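Local coordinates for protein DNA helicase RecQ (Deinococcus radiodurans, PDB 4Q48) that probably couples ATP hydrolysis to the unwinding of duplex DNA in the 3'-5' direction, this chain being its catalytic core rather than the whole protein, at residues S151-H155 / R363-K368; F229-H234 / V305-A309; I261-H267 / G287-T293; P408-T414 / Q505-E511. All coordinates share one frame; numbering follows the deposited sequence.

In the fold
The four contacts follow the modular build of the RecQ core. Contact 1 ties a loop of the first helicase domain to helix 359-376 in the zinc-binding region, and the chain between its segments contains contacts 2 and 3, contact 3 itself nested within contact 2. Those two belong to the second helicase domain, centres 13 Å apart, and meet where I230 and F307 pack on I289; strands 305-310, 289-292 and 263-266 share one parallel sheet. Contact 4 comes last in the chain and pairs segments near the two ends of the RQC region. Its nearest atoms lie about 17 Å from contact 1 and about 16 Å from contact 2, in keeping with a separate module.

Contact 1: S151-H155 / R363-K368; sequences SQWGH and RVEASK
W153 CA and V364 CA, 5.8 Å apart, mark where loop 151-155 passes nearest helix 363-368. The indole points its six-membered edge at the helix. W153 CH2 sits over a face of the R363 guanidinium, 3.2 Å from R363 NE, with the two planes 80° apart, so edge meets face. R363 gets there fully extended, CG trans to the backbone N (chi1 -179°), and its NH2 goes on to a salt bridge with D486. Replacing it by an alanine would probably uncover the indole edge and leave D486 without its charged mate. Nearer the ring fusion, V364 CG2 packs 3.5 Å from W153 CE3. S151 OG accepts from W153 N at 2.9 Å in an ST turn, and also bonds D190. The sequence matches the aromatic-rich loop of RecQ helicases, thought to link DNA binding to ATP hydrolysis. Helix 185-194 flanks the indole through T187 and D190, R186 makes a cation-pi contact with it, and K368 of helix 359-376 turns its amine to E318 and D184.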
loop_
_atom_site.group_PDB
_atom_site.type_symbol
_atom_site.label_atom_id
_atom_site.label_comp_id
_atom_site.label_asym_id
_atom_site.label_seq_id
_atom_site.Cartn_x
_atom_site.Cartn_y
_atom_site.Cartn_z
ATOM N N SER A 151 1.404 -13.129 -0.057
ATOM C CA SER A 151 0.016 -13.042 0.395
ATOM C C SER A 151 -1.019 -13.232 -0.705
ATOM O O SER A 151 -0.825 -12.765 -1.833
ATOM C CB SER A 151 -0.228 -11.683 1.060
ATOM O OG SER A 151 -1.516 -11.624 1.639
ATOM N N GLN A 152 -2.103 -13.940 -0.376
ATOM C CA GLN A 152 -3.278 -14.005 -1.251
ATOM C C GLN A 152 -3.853 -12.594 -1.368
ATOM O O GLN A 152 -4.511 -12.258 -2.350
ATOM C CB GLN A 152 -4.357 -14.952 -0.701
ATOM C CG GLN A 152 -5.054 -14.398 0.551
ATOM C CD GLN A 152 -5.525 -15.448 1.552
ATOM O OE1 GLN A 152 -4.737 -16.270 2.039
ATOM N NE2 GLN A 152 -6.813 -15.397 1.894
ATOM N N TRP A 153 -3.597 -11.777 -0.348
ATOM C CA TRP A 153 -4.218 -10.461 -0.232
ATOM C C TRP A 153 -3.572 -9.299 -0.978
ATOM O O TRP A 153 -4.119 -8.797 -1.959
ATOM C CB TRP A 153 -4.314 -10.076 1.254
ATOM C CG TRP A 153 -5.165 -11.026 2.055
ATOM C CD1 TRP A 153 -4.739 -12.083 2.819
ATOM C CD2 TRP A 153 -6.598 -11.017 2.147
ATOM N NE1 TRP A 153 -5.821 -12.726 3.381
ATOM C CE2 TRP A 153 -6.970 -12.090 2.987
ATOM C CE3 TRP A 153 -7.602 -10.200 1.607
ATOM C CZ2 TRP A 153 -8.293 -12.362 3.294
ATOM C CZ3 TRP A 153 -8.912 -10.474 1.916
ATOM C CH2 TRP A 153 -9.247 -11.545 2.751
ATOM N N GLY A 154 -2.378 -8.918 -0.548
ATOM C CA GLY A 154 -1.888 -7.579 -0.809
ATOM C C GLY A 154 -1.622 -7.016 -2.188
ATOM O O GLY A 154 -1.517 -5.786 -2.305
ATOM N N HIS A 155 -1.532 -7.857 -3.220
ATOM C CA HIS A 155 -1.075 -7.363 -4.518
ATOM C C HIS A 155 -1.015 -8.563 -5.454
ATOM O O HIS A 155 -1.942 -9.373 -5.484
ATOM C CB HIS A 155 0.298 -6.665 -4.344
ATOM C CG HIS A 155 0.748 -5.812 -5.495
ATOM N ND1 HIS A 155 1.567 -6.275 -6.504
ATOM C CD2 HIS A 155 0.508 -4.504 -5.779
ATOM C CE1 HIS A 155 1.810 -5.295 -7.359
ATOM N NE2 HIS A 155 1.172 -4.212 -6.942
ATOM N N ARG A 363 -12.707 -12.169 -2.981
ATOM C CA ARG A 363 -12.661 -11.781 -1.592
ATOM C C ARG A 363 -11.766 -10.562 -1.403
ATOM O O ARG A 363 -12.137 -9.613 -0.714
ATOM C CB ARG A 363 -12.169 -12.938 -0.734
ATOM C CG ARG A 363 -12.116 -12.604 0.743
ATOM C CD ARG A 363 -11.949 -13.840 1.608
ATOM N NE ARG A 363 -11.840 -13.483 3.023
ATOM C CZ ARG A 363 -11.276 -14.256 3.948
ATOM N NH1 ARG A 363 -10.761 -15.436 3.612
ATOM N NH2 ARG A 363 -11.227 -13.851 5.211
ATOM N N VAL A 364 -10.594 -10.593 -2.028
ATOM C CA VAL A 364 -9.667 -9.476 -2.010
ATOM C C VAL A 364 -10.263 -8.221 -2.667
ATOM O O VAL A 364 -10.238 -7.148 -2.064
ATOM C CB VAL A 364 -8.320 -9.865 -2.708
ATOM C CG1 VAL A 364 -7.455 -8.643 -3.036
ATOM C CG2 VAL A 364 -7.549 -10.831 -1.834
ATOM N N GLU A 365 -10.809 -8.352 -3.879
ATOM C CA GLU A 365 -11.371 -7.202 -4.604
ATOM C C GLU A 365 -12.516 -6.510 -3.819
ATOM O O GLU A 365 -12.747 -5.313 -3.955
ATOM C CB GLU A 365 -11.864 -7.616 -6.005
ATOM C CG GLU A 365 -10.771 -8.061 -7.016
ATOM C CD GLU A 365 -9.655 -7.019 -7.268
ATOM O OE1 GLU A 365 -9.946 -5.800 -7.349
ATOM O OE2 GLU A 365 -8.470 -7.426 -7.393
ATOM N N ALA A 366 -13.222 -7.265 -2.989
ATOM C CA ALA A 366 -14.326 -6.712 -2.230
ATOM C C ALA A 366 -13.842 -5.899 -1.027
ATOM O O ALA A 366 -14.497 -4.929 -0.625
ATOM C CB ALA A 366 -15.267 -7.829 -1.768
ATOM N N SER A 367 -12.740 -6.314 -0.408
ATOM C CA SER A 367 -12.214 -5.514 0.682
ATOM C C SER A 367 -11.393 -4.357 0.114
ATOM O O SER A 367 -11.334 -3.289 0.733
ATOM C CB SER A 367 -11.377 -6.338 1.643
ATOM O OG SER A 367 -10.328 -6.946 0.954
ATOM N N LYS A 368 -10.758 -4.562 -1.046
ATOM C CA LYS A 368 -10.045 -3.469 -1.706
ATOM C C LYS A 368 -10.985 -2.309 -1.853
ATOM O O LYS A 368 -10.656 -1.188 -1.475
ATOM C CB LYS A 368 -9.517 -3.862 -3.088
ATOM C CG LYS A 368 -8.291 -4.755 -3.111
ATOM C CD LYS A 368 -7.257 -4.364 -2.053
ATOM C CE LYS A 368 -5.986 -5.224 -2.149
ATOM N NZ LYS A 368 -4.926 -4.813 -1.175
#

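Contact 2: F229-H234 / V305-A309; sequences FIREEH and VRFVA
H234 and R306 mark the nearer end of this pairing, their CA atoms 7.1 Å apart, while F229 and A309 stand 9.4 Å apart, CA to CA; the last turn of helix 222-233 thus lies over the strand and comes closer to it where the helix ends. F307 projects from the strand toward the helix. Its CG is tucked between the backbone N and the carbonyl carbon (chi1 71°), which lifts the ring toward the helix. F229 turns its edge to the face of that ring in a T-shaped pair, centroids 5.6 Å apart and planes at 83°. I230 reaches in across it, CD1 3.6 Å from F307 CZ. This is the helix-on-sheet packing of a RecA-like domain, the second one of the helicase, with strand 305-310 inside its parallel sheet. H234 completes an aromatic cluster: F307 CB lies over its imidazole face, 4.3 Å from the ring centroid, in a CH-pi contact. A serine in place of F307 would probably open a gap under the helix and leave the edge of F229 with no face to meet. Outside the cluster, H234 NE2 is hydrogen-bonded to T335 OG1, and the R306 side chain runs off to a salt bridge with D330.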
loop_
_atom_site.group_PDB
_atom_site.type_symbol
_atom_site.label_atom_id
_atom_site.label_comp_id
_atom_site.label_asym_id
_atom_site.label_seq_id
_atom_site.Cartn_x
_atom_site.Cartn_y
_atom_site.Cartn_z
ATOM N N PHE A 229 -12.249 23.190 -12.087
ATOM C CA PHE A 229 -11.100 22.964 -11.221
ATOM C C PHE A 229 -9.815 23.427 -11.896
ATOM O O PHE A 229 -9.046 24.204 -11.338
ATOM C CB PHE A 229 -11.014 21.463 -10.842
ATOM C CG PHE A 229 -9.735 21.061 -10.137
ATOM C CD1 PHE A 229 -9.398 21.606 -8.914
ATOM C CD2 PHE A 229 -8.886 20.115 -10.705
ATOM C CE1 PHE A 229 -8.235 21.236 -8.271
ATOM C CE2 PHE A 229 -7.705 19.732 -10.063
ATOM C CZ PHE A 229 -7.382 20.280 -8.844
ATOM N N ILE A 230 -9.611 22.979 -13.124
ATOM C CA ILE A 230 -8.393 23.295 -13.829
ATOM C C ILE A 230 -8.220 24.787 -14.082
ATOM O O ILE A 230 -7.127 25.306 -13.954
ATOM C CB ILE A 230 -8.330 22.530 -15.141
ATOM C CG1 ILE A 230 -8.248 21.032 -14.829
ATOM C CG2 ILE A 230 -7.141 23.002 -15.977
ATOM C CD1 ILE A 230 -8.130 20.172 -16.031
ATOM N N ARG A 231 -9.289 25.491 -14.417
ATOM C CA ARG A 231 -9.162 26.918 -14.709
ATOM C C ARG A 231 -9.088 27.739 -13.440
ATOM O O ARG A 231 -8.330 28.700 -13.347
ATOM C CB ARG A 231 -10.321 27.411 -15.567
ATOM C CG ARG A 231 -10.091 27.174 -17.053
ATOM C CD ARG A 231 -11.305 27.539 -17.891
ATOM N NE ARG A 231 -11.091 27.182 -19.287
ATOM C CZ ARG A 231 -12.057 27.144 -20.198
ATOM N NH1 ARG A 231 -13.315 27.435 -19.851
ATOM N NH2 ARG A 231 -11.767 26.795 -21.449
ATOM N N GLU A 232 -9.891 27.369 -12.456
ATOM C CA GLU A 232 -9.921 28.144 -11.234
ATOM C C GLU A 232 -8.610 27.948 -10.460
ATOM O O GLU A 232 -8.047 28.922 -9.965
ATOM C CB GLU A 232 -11.164 27.775 -10.401
ATOM C CG GLU A 232 -11.197 28.331 -8.971
ATOM C CD GLU A 232 -11.224 29.843 -8.923
ATOM O OE1 GLU A 232 -12.077 30.460 -9.614
ATOM O OE2 GLU A 232 -10.377 30.413 -8.196
ATOM N N GLU A 233 -8.087 26.722 -10.400
ATOM C CA GLU A 233 -6.965 26.450 -9.490
ATOM C C GLU A 233 -5.626 26.073 -10.158
ATOM O O GLU A 233 -4.566 26.280 -9.552
ATOM C CB GLU A 233 -7.334 25.341 -8.492
ATOM C CG GLU A 233 -8.072 25.841 -7.262
ATOM C CD GLU A 233 -8.267 24.762 -6.183
ATOM O OE1 GLU A 233 -7.344 24.682 -5.327
ATOM O OE2 GLU A 233 -9.303 24.022 -6.183
ATOM N N HIS A 234 -5.651 25.538 -11.384
ATOM C CA HIS A 234 -4.401 25.139 -12.037
ATOM C C HIS A 234 -4.299 25.506 -13.525
ATOM O O HIS A 234 -3.842 24.702 -14.335
ATOM C CB HIS A 234 -4.181 23.645 -11.842
ATOM C CG HIS A 234 -3.890 23.281 -10.420
ATOM N ND1 HIS A 234 -2.655 23.479 -9.842
ATOM C CD2 HIS A 234 -4.685 22.779 -9.450
ATOM C CE1 HIS A 234 -2.700 23.102 -8.577
ATOM N NE2 HIS A 234 -3.919 22.670 -8.315
ATOM N N VAL A 305 4.528 18.356 -11.660
ATOM C CA VAL A 305 3.102 18.024 -11.796
ATOM C C VAL A 305 2.199 18.622 -10.706
ATOM O O VAL A 305 2.270 18.264 -9.528
ATOM C CB VAL A 305 2.882 16.483 -11.814
ATOM C CG1 VAL A 305 1.418 16.153 -11.754
ATOM C CG2 VAL A 305 3.516 15.850 -13.048
ATOM N N ARG A 306 1.285 19.481 -11.137
ATOM C CA ARG A 306 0.531 20.326 -10.228
ATOM C C ARG A 306 -0.789 19.725 -9.743
ATOM O O ARG A 306 -1.295 20.125 -8.699
ATOM C CB ARG A 306 0.267 21.669 -10.909
ATOM C CG ARG A 306 1.341 22.660 -10.621
ATOM C CD ARG A 306 1.635 22.666 -9.150
ATOM N NE ARG A 306 3.029 22.958 -8.920
ATOM C CZ ARG A 306 3.935 22.056 -8.573
ATOM N NH1 ARG A 306 3.586 20.825 -8.310
ATOM N NH2 ARG A 306 5.190 22.416 -8.413
ATOM N N PHE A 307 -1.361 18.788 -10.495
ATOM C CA PHE A 307 -2.533 18.079 -10.011
ATOM C C PHE A 307 -2.693 16.668 -10.581
ATOM O O PHE A 307 -2.189 16.347 -11.676
ATOM C CB PHE A 307 -3.799 18.887 -10.294
ATOM C CG PHE A 307 -4.196 18.962 -11.761
ATOM C CD1 PHE A 307 -3.772 20.015 -12.561
ATOM C CD2 PHE A 307 -5.066 18.034 -12.308
ATOM C CE1 PHE A 307 -4.172 20.113 -13.872
ATOM C CE2 PHE A 307 -5.472 18.132 -13.636
ATOM C CZ PHE A 307 -5.020 19.175 -14.412
ATOM N N VAL A 308 -3.375 15.824 -9.809
ATOM C CA VAL A 308 -3.869 14.565 -10.325
ATOM C C VAL A 308 -5.363 14.480 -10.094
ATOM O O VAL A 308 -5.839 14.528 -8.954
ATOM C CB VAL A 308 -3.173 13.363 -9.707
ATOM C CG1 VAL A 308 -3.966 12.121 -9.995
ATOM C CG2 VAL A 308 -1.803 13.216 -10.318
ATOM N N ALA A 309 -6.090 14.323 -11.197
ATOM C CA ALA A 309 -7.536 14.236 -11.189
ATOM C C ALA A 309 -8.016 12.815 -11.409
ATOM O O ALA A 309 -7.597 12.155 -12.358
ATOM C CB ALA A 309 -8.118 15.149 -12.260
#

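Contact 3: I261-H267 / G287-T293; sequences IDALAYH and GVIVCAT
The straightest bond of this parallel pair runs from C291 N to L264 O, 2.8 Å long with an angle of 176°. On the other flank of L264, its N donates to I289 O at 3.0 Å. The bonds beyond are weak: I289 N to D262 O at 3.3 Å, and Y266 N to C291 O, which is also bent. Between the bonds, A263 CA touches I289 O in a CA-H...O contact. The strand axes, 4.7 Å apart at closest, are turned 30° against each other. Apolar contacts lie on both faces. Y266, with CG trans to the backbone N (chi1 -173°), sets CB 3.6 Å from V290 CG1, and A292 CB meets its ring at the edge, in plane. On the face of A263 and C291, I261 CG2 reaches I289 CD1 at 3.5 Å. Among charged groups, the D262 carboxylate beside V288 is salt-bridged to R281. Helix 272-284 links the two strands as a beta-alpha-beta crossover and lies against Y266 and V290; helix 246-258 packs on A263 and A265, and strand 238-242 borders 289-292 on its other side.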
loop_
_atom_site.group_PDB
_atom_site.type_symbol
_atom_site.label_atom_id
_atom_site.label_comp_id
_atom_site.label_asym_id
_atom_site.label_seq_id
_atom_site.Cartn_x
_atom_site.Cartn_y
_atom_site.Cartn_z
ATOM N N ILE A 261 -7.252 23.553 -23.817
ATOM C CA ILE A 261 -6.306 22.877 -22.922
ATOM C C ILE A 261 -5.451 21.881 -23.699
ATOM O O ILE A 261 -5.993 21.035 -24.402
ATOM C CB ILE A 261 -7.049 22.112 -21.801
ATOM C CG1 ILE A 261 -7.887 23.053 -20.950
ATOM C CG2 ILE A 261 -6.078 21.366 -20.922
ATOM C CD1 ILE A 261 -8.281 22.431 -19.676
ATOM N N ASP A 262 -4.130 21.941 -23.544
ATOM C CA ASP A 262 -3.258 21.088 -24.353
ATOM C C ASP A 262 -3.211 19.646 -23.828
ATOM O O ASP A 262 -2.193 19.196 -23.272
ATOM C CB ASP A 262 -1.849 21.673 -24.436
ATOM C CG ASP A 262 -0.927 20.851 -25.331
ATOM O OD1 ASP A 262 -1.435 20.042 -26.142
ATOM O OD2 ASP A 262 0.310 20.994 -25.206
ATOM N N ALA A 263 -4.311 18.918 -24.029
ATOM C CA ALA A 263 -4.445 17.563 -23.500
ATOM C C ALA A 263 -4.010 16.485 -24.494
ATOM O O ALA A 263 -4.171 16.635 -25.698
ATOM C CB ALA A 263 -5.861 17.322 -23.083
ATOM N N LEU A 264 -3.443 15.400 -23.972
ATOM C CA LEU A 264 -3.051 14.269 -24.802
ATOM C C LEU A 264 -3.578 12.961 -24.239
ATOM O O LEU A 264 -3.686 12.806 -23.022
ATOM C CB LEU A 264 -1.527 14.177 -24.924
ATOM C CG LEU A 264 -0.697 15.413 -25.276
ATOM C CD1 LEU A 264 0.782 15.044 -25.310
ATOM C CD2 LEU A 264 -1.144 16.024 -26.585
ATOM N N ALA A 265 -3.856 12.005 -25.121
ATOM C CA ALA A 265 -4.289 10.694 -24.673
ATOM C C ALA A 265 -3.065 9.797 -24.484
ATOM O O ALA A 265 -2.071 9.941 -25.197
ATOM C CB ALA A 265 -5.270 10.080 -25.664
ATOM N N TYR A 266 -3.150 8.880 -23.522
ATOM C CA TYR A 266 -2.061 7.966 -23.167
ATOM C C TYR A 266 -2.695 6.698 -22.599
ATOM O O TYR A 266 -3.164 6.688 -21.449
ATOM C CB TYR A 266 -1.124 8.618 -22.157
ATOM C CG TYR A 266 0.160 7.890 -21.795
ATOM C CD1 TYR A 266 1.232 7.841 -22.670
ATOM C CD2 TYR A 266 0.324 7.320 -20.533
ATOM C CE1 TYR A 266 2.417 7.214 -22.316
ATOM C CE2 TYR A 266 1.499 6.690 -20.169
ATOM C CZ TYR A 266 2.546 6.635 -21.068
ATOM O OH TYR A 266 3.723 6.000 -20.715
ATOM N N HIS A 267 -2.736 5.642 -23.412
ATOM C CA HIS A 267 -3.368 4.386 -23.013
ATOM C C HIS A 267 -2.666 3.174 -23.628
ATOM O O HIS A 267 -1.854 3.309 -24.549
ATOM C CB HIS A 267 -4.866 4.434 -23.388
ATOM C CG HIS A 267 -5.122 4.703 -24.837
ATOM N ND1 HIS A 267 -4.898 3.770 -25.824
ATOM C CD2 HIS A 267 -5.465 5.847 -25.475
ATOM C CE1 HIS A 267 -5.174 4.302 -27.001
ATOM N NE2 HIS A 267 -5.509 5.565 -26.816
ATOM N N GLY A 287 3.078 22.903 -19.000
ATOM C CA GLY A 287 1.649 23.090 -19.099
ATOM C C GLY A 287 0.927 22.090 -19.964
ATOM O O GLY A 287 -0.129 22.420 -20.490
ATOM N N VAL A 288 1.489 20.892 -20.122
ATOM C CA VAL A 288 0.792 19.791 -20.790
ATOM C C VAL A 288 -0.010 18.869 -19.823
ATOM O O VAL A 288 0.481 18.477 -18.771
ATOM C CB VAL A 288 1.780 18.943 -21.619
ATOM C CG1 VAL A 288 1.252 17.526 -21.865
ATOM C CG2 VAL A 288 2.115 19.660 -22.930
ATOM N N ILE A 289 -1.262 18.573 -20.157
ATOM C CA ILE A 289 -2.068 17.621 -19.385
ATOM C C ILE A 289 -2.230 16.264 -20.063
ATOM O O ILE A 289 -2.720 16.196 -21.188
ATOM C CB ILE A 289 -3.472 18.158 -19.138
ATOM C CG1 ILE A 289 -3.414 19.415 -18.263
ATOM C CG2 ILE A 289 -4.326 17.079 -18.520
ATOM C CD1 ILE A 289 -4.748 20.021 -17.998
ATOM N N VAL A 290 -1.853 15.182 -19.384
ATOM C CA VAL A 290 -1.987 13.846 -19.968
ATOM C C VAL A 290 -3.245 13.152 -19.427
ATOM O O VAL A 290 -3.537 13.238 -18.230
ATOM C CB VAL A 290 -0.748 12.949 -19.660
ATOM C CG1 VAL A 290 -1.017 11.496 -20.020
ATOM C CG2 VAL A 290 0.490 13.438 -20.390
ATOM N N CYS A 291 -4.019 12.511 -20.300
ATOM C CA CYS A 291 -5.112 11.652 -19.840
ATOM C C CYS A 291 -4.765 10.187 -20.032
ATOM O O CYS A 291 -4.444 9.765 -21.151
ATOM C CB CYS A 291 -6.422 11.958 -20.558
ATOM S SG CYS A 291 -6.972 13.627 -20.417
ATOM N N ALA A 292 -4.863 9.415 -18.950
ATOM C CA ALA A 292 -4.423 8.017 -18.940
ATOM C C ALA A 292 -5.350 7.117 -18.104
ATOM O O ALA A 292 -6.151 7.611 -17.312
ATOM C CB ALA A 292 -2.991 7.931 -18.425
ATOM N N THR A 293 -5.208 5.799 -18.255
ATOM C CA THR A 293 -6.047 4.834 -17.531
ATOM C C THR A 293 -5.363 4.358 -16.255
ATOM O O THR A 293 -5.949 4.423 -15.172
ATOM C CB THR A 293 -6.389 3.602 -18.402
ATOM O OG1 THR A 293 -5.222 3.188 -19.121
ATOM C CG2 THR A 293 -7.479 3.942 -19.396
#

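Contact 4: P408-T414 / Q505-E511; sequences PRVRDLT and QKLLLRE
T414 OG1 is gripped from two directions: it accepts from L507 N across the contact at 2.9 Å and donates to D412 OD1 at 2.7 Å. Its first torsion (chi1 -61°) puts the oxygen trans to the carbonyl carbon, facing the backbone of 506-507, with CG2 turned toward Q505 O. D412 OD1 in turn takes a second donor, T414 N, which meets it nearly along the C-O line; the hydroxyl arrives on the syn side, 28° out of the carboxylate plane. This Asx turn lies at the start of helix 414-426, and D412 OD2 lies 3.9 Å from K506 NZ, a long salt bridge. Strands 410-412 and 508-510 form a small antiparallel sheet that pairs segments near the two ends of the RQC region, a winged-helix module in RecQ proteins. R411 and L509 are its hydrogen-bonded pair, with R411 N to L509 O at 2.8 Å and L509 N to R411 O at 3.1 Å; L413 N to L507 O and E511 N to R409 O extend the pairing at either end. On one face L413 CD1 packs 3.9 Å from L509 CD1, and L509 rests on helix 467-479; on the other V410 CG2 lies 3.8 Å from L508 CD1. P408 CG sits over a face of the R510 guanidinium, whose NE reaches A378 O, with the P408 side chain about 10 Å from the zinc ion.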
loop_
_atom_site.group_PDB
_atom_site.type_symbol
_atom_site.label_atom_id
_atom_site.label_comp_id
_atom_site.label_asym_id
_atom_site.label_seq_id
_atom_site.Cartn_x
_atom_site.Cartn_y
_atom_site.Cartn_z
ATOM N N PRO A 408 -17.282 18.165 7.282
ATOM C CA PRO A 408 -18.690 17.878 6.999
ATOM C C PRO A 408 -19.479 17.766 8.304
ATOM O O PRO A 408 -18.856 17.710 9.366
ATOM C CB PRO A 408 -18.627 16.543 6.230
ATOM C CG PRO A 408 -17.246 15.978 6.471
ATOM C CD PRO A 408 -16.473 16.931 7.335
ATOM N N ARG A 409 -20.810 17.748 8.245
ATOM C CA ARG A 409 -21.595 17.612 9.472
ATOM C C ARG A 409 -21.554 16.141 9.894
ATOM O O ARG A 409 -21.702 15.221 9.056
ATOM C CB ARG A 409 -23.028 18.113 9.313
ATOM C CG ARG A 409 -23.180 19.356 8.442
ATOM C CD ARG A 409 -24.618 19.925 8.422
ATOM N NE ARG A 409 -25.190 20.086 9.762
ATOM C CZ ARG A 409 -26.340 19.544 10.163
ATOM N NH1 ARG A 409 -27.050 18.785 9.324
ATOM N NH2 ARG A 409 -26.775 19.759 11.404
ATOM N N VAL A 410 -21.290 15.911 11.181
ATOM C CA VAL A 410 -21.085 14.551 11.636
ATOM C C VAL A 410 -22.050 14.082 12.717
ATOM O O VAL A 410 -22.451 14.825 13.603
ATOM C CB VAL A 410 -19.640 14.361 12.144
ATOM C CG1 VAL A 410 -18.652 14.509 10.994
ATOM C CG2 VAL A 410 -19.320 15.328 13.268
ATOM N N ARG A 411 -22.424 12.818 12.621
ATOM C CA ARG A 411 -23.089 12.153 13.722
ATOM C C ARG A 411 -22.050 11.551 14.689
ATOM O O ARG A 411 -21.096 10.897 14.260
ATOM C CB ARG A 411 -24.016 11.071 13.184
ATOM C CG ARG A 411 -24.897 11.556 12.074
ATOM C CD ARG A 411 -25.483 10.386 11.361
ATOM N NE ARG A 411 -26.029 9.414 12.304
ATOM C CZ ARG A 411 -26.262 8.138 11.999
ATOM N NH1 ARG A 411 -25.967 7.689 10.775
ATOM N NH2 ARG A 411 -26.767 7.312 12.916
ATOM N N ASP A 412 -22.224 11.780 15.989
ATOM C CA ASP A 412 -21.294 11.231 16.963
ATOM C C ASP A 412 -21.869 9.905 17.478
ATOM O O ASP A 412 -22.939 9.871 18.074
ATOM C CB ASP A 412 -21.036 12.189 18.126
ATOM C CG ASP A 412 -19.932 11.697 19.045
ATOM O OD1 ASP A 412 -19.789 10.458 19.164
ATOM O OD2 ASP A 412 -19.212 12.531 19.675
ATOM N N LEU A 413 -21.152 8.815 17.237
ATOM C CA LEU A 413 -21.614 7.513 17.663
ATOM C C LEU A 413 -20.561 6.868 18.558
ATOM O O LEU A 413 -20.491 5.662 18.678
ATOM C CB LEU A 413 -21.932 6.637 16.456
ATOM C CG LEU A 413 -23.265 6.975 15.807
ATOM C CD1 LEU A 413 -23.405 6.260 14.491
ATOM C CD2 LEU A 413 -24.367 6.565 16.740
ATOM N N THR A 414 -19.744 7.709 19.180
ATOM C CA THR A 414 -18.682 7.296 20.086
ATOM C C THR A 414 -19.197 6.413 21.229
ATOM O O THR A 414 -18.596 5.407 21.568
ATOM C CB THR A 414 -17.991 8.535 20.657
ATOM O OG1 THR A 414 -17.415 9.309 19.585
ATOM C CG2 THR A 414 -16.965 8.153 21.690
ATOM N N GLN A 505 -10.765 8.868 21.695
ATOM C CA GLN A 505 -11.091 8.929 20.276
ATOM C C GLN A 505 -12.605 8.795 20.041
ATOM O O GLN A 505 -13.313 8.147 20.817
ATOM C CB GLN A 505 -10.333 7.845 19.509
ATOM C CG GLN A 505 -8.974 8.295 18.967
ATOM C CD GLN A 505 -8.055 7.116 18.576
ATOM O OE1 GLN A 505 -8.497 6.144 17.945
ATOM N NE2 GLN A 505 -6.758 7.230 18.917
ATOM N N LYS A 506 -13.086 9.406 18.961
ATOM C CA LYS A 506 -14.510 9.485 18.668
ATOM C C LYS A 506 -14.837 8.653 17.436
ATOM O O LYS A 506 -14.007 8.521 16.540
ATOM C CB LYS A 506 -14.954 10.928 18.404
ATOM C CG LYS A 506 -15.010 11.885 19.565
ATOM C CD LYS A 506 -15.418 13.275 19.051
ATOM C CE LYS A 506 -15.205 14.423 20.071
ATOM N NZ LYS A 506 -16.182 14.505 21.219
ATOM N N LEU A 507 -16.043 8.092 17.382
ATOM C CA LEU A 507 -16.531 7.491 16.137
ATOM C C LEU A 507 -17.514 8.418 15.425
ATOM O O LEU A 507 -18.601 8.643 15.931
ATOM C CB LEU A 507 -17.218 6.170 16.409
ATOM C CG LEU A 507 -17.849 5.554 15.175
ATOM C CD1 LEU A 507 -16.753 5.248 14.159
ATOM C CD2 LEU A 507 -18.655 4.315 15.521
ATOM N N LEU A 508 -17.142 8.995 14.283
ATOM C CA LEU A 508 -18.043 9.915 13.574
ATOM C C LEU A 508 -18.454 9.393 12.205
ATOM O O LEU A 508 -17.615 9.072 11.384
ATOM C CB LEU A 508 -17.395 11.287 13.406
ATOM C CG LEU A 508 -16.721 11.911 14.644
ATOM C CD1 LEU A 508 -16.265 13.349 14.396
ATOM C CD2 LEU A 508 -17.643 11.857 15.855
ATOM N N LEU A 509 -19.751 9.387 11.935
ATOM C CA LEU A 509 -20.266 9.133 10.606
ATOM C C LEU A 509 -20.717 10.465 9.961
ATOM O O LEU A 509 -21.050 11.448 10.664
ATOM C CB LEU A 509 -21.431 8.147 10.654
ATOM C CG LEU A 509 -21.137 6.641 10.671
ATOM C CD1 LEU A 509 -20.423 6.187 11.965
ATOM C CD2 LEU A 509 -22.403 5.857 10.458
ATOM N N ARG A 510 -20.672 10.523 8.630
ATOM C CA ARG A 510 -21.189 11.690 7.908
ATOM C C ARG A 510 -22.666 11.809 8.189
ATOM O O ARG A 510 -23.339 10.775 8.270
ATOM C CB ARG A 510 -20.932 11.550 6.425
ATOM C CG ARG A 510 -19.621 12.139 6.043
ATOM C CD ARG A 510 -19.255 11.741 4.648
ATOM N NE ARG A 510 -18.021 12.422 4.278
ATOM C CZ ARG A 510 -17.964 13.554 3.583
ATOM N NH1 ARG A 510 -19.081 14.118 3.120
ATOM N NH2 ARG A 510 -16.775 14.095 3.328
ATOM N N GLU A 511 -23.168 13.042 8.361
ATOM C CA GLU A 511 -24.598 13.251 8.651
ATOM C C GLU A 511 -25.550 12.740 7.573
ATOM O O GLU A 511 -26.595 12.220 7.930
ATOM C CB GLU A 511 -24.880 14.721 8.942
ATOM C CG GLU A 511 -26.249 15.019 9.602
ATOM C CD GLU A 511 -26.354 14.594 11.073
ATOM O OE1 GLU A 511 -25.824 15.298 11.970
ATOM O OE2 GLU A 511 -27.002 13.566 11.340
#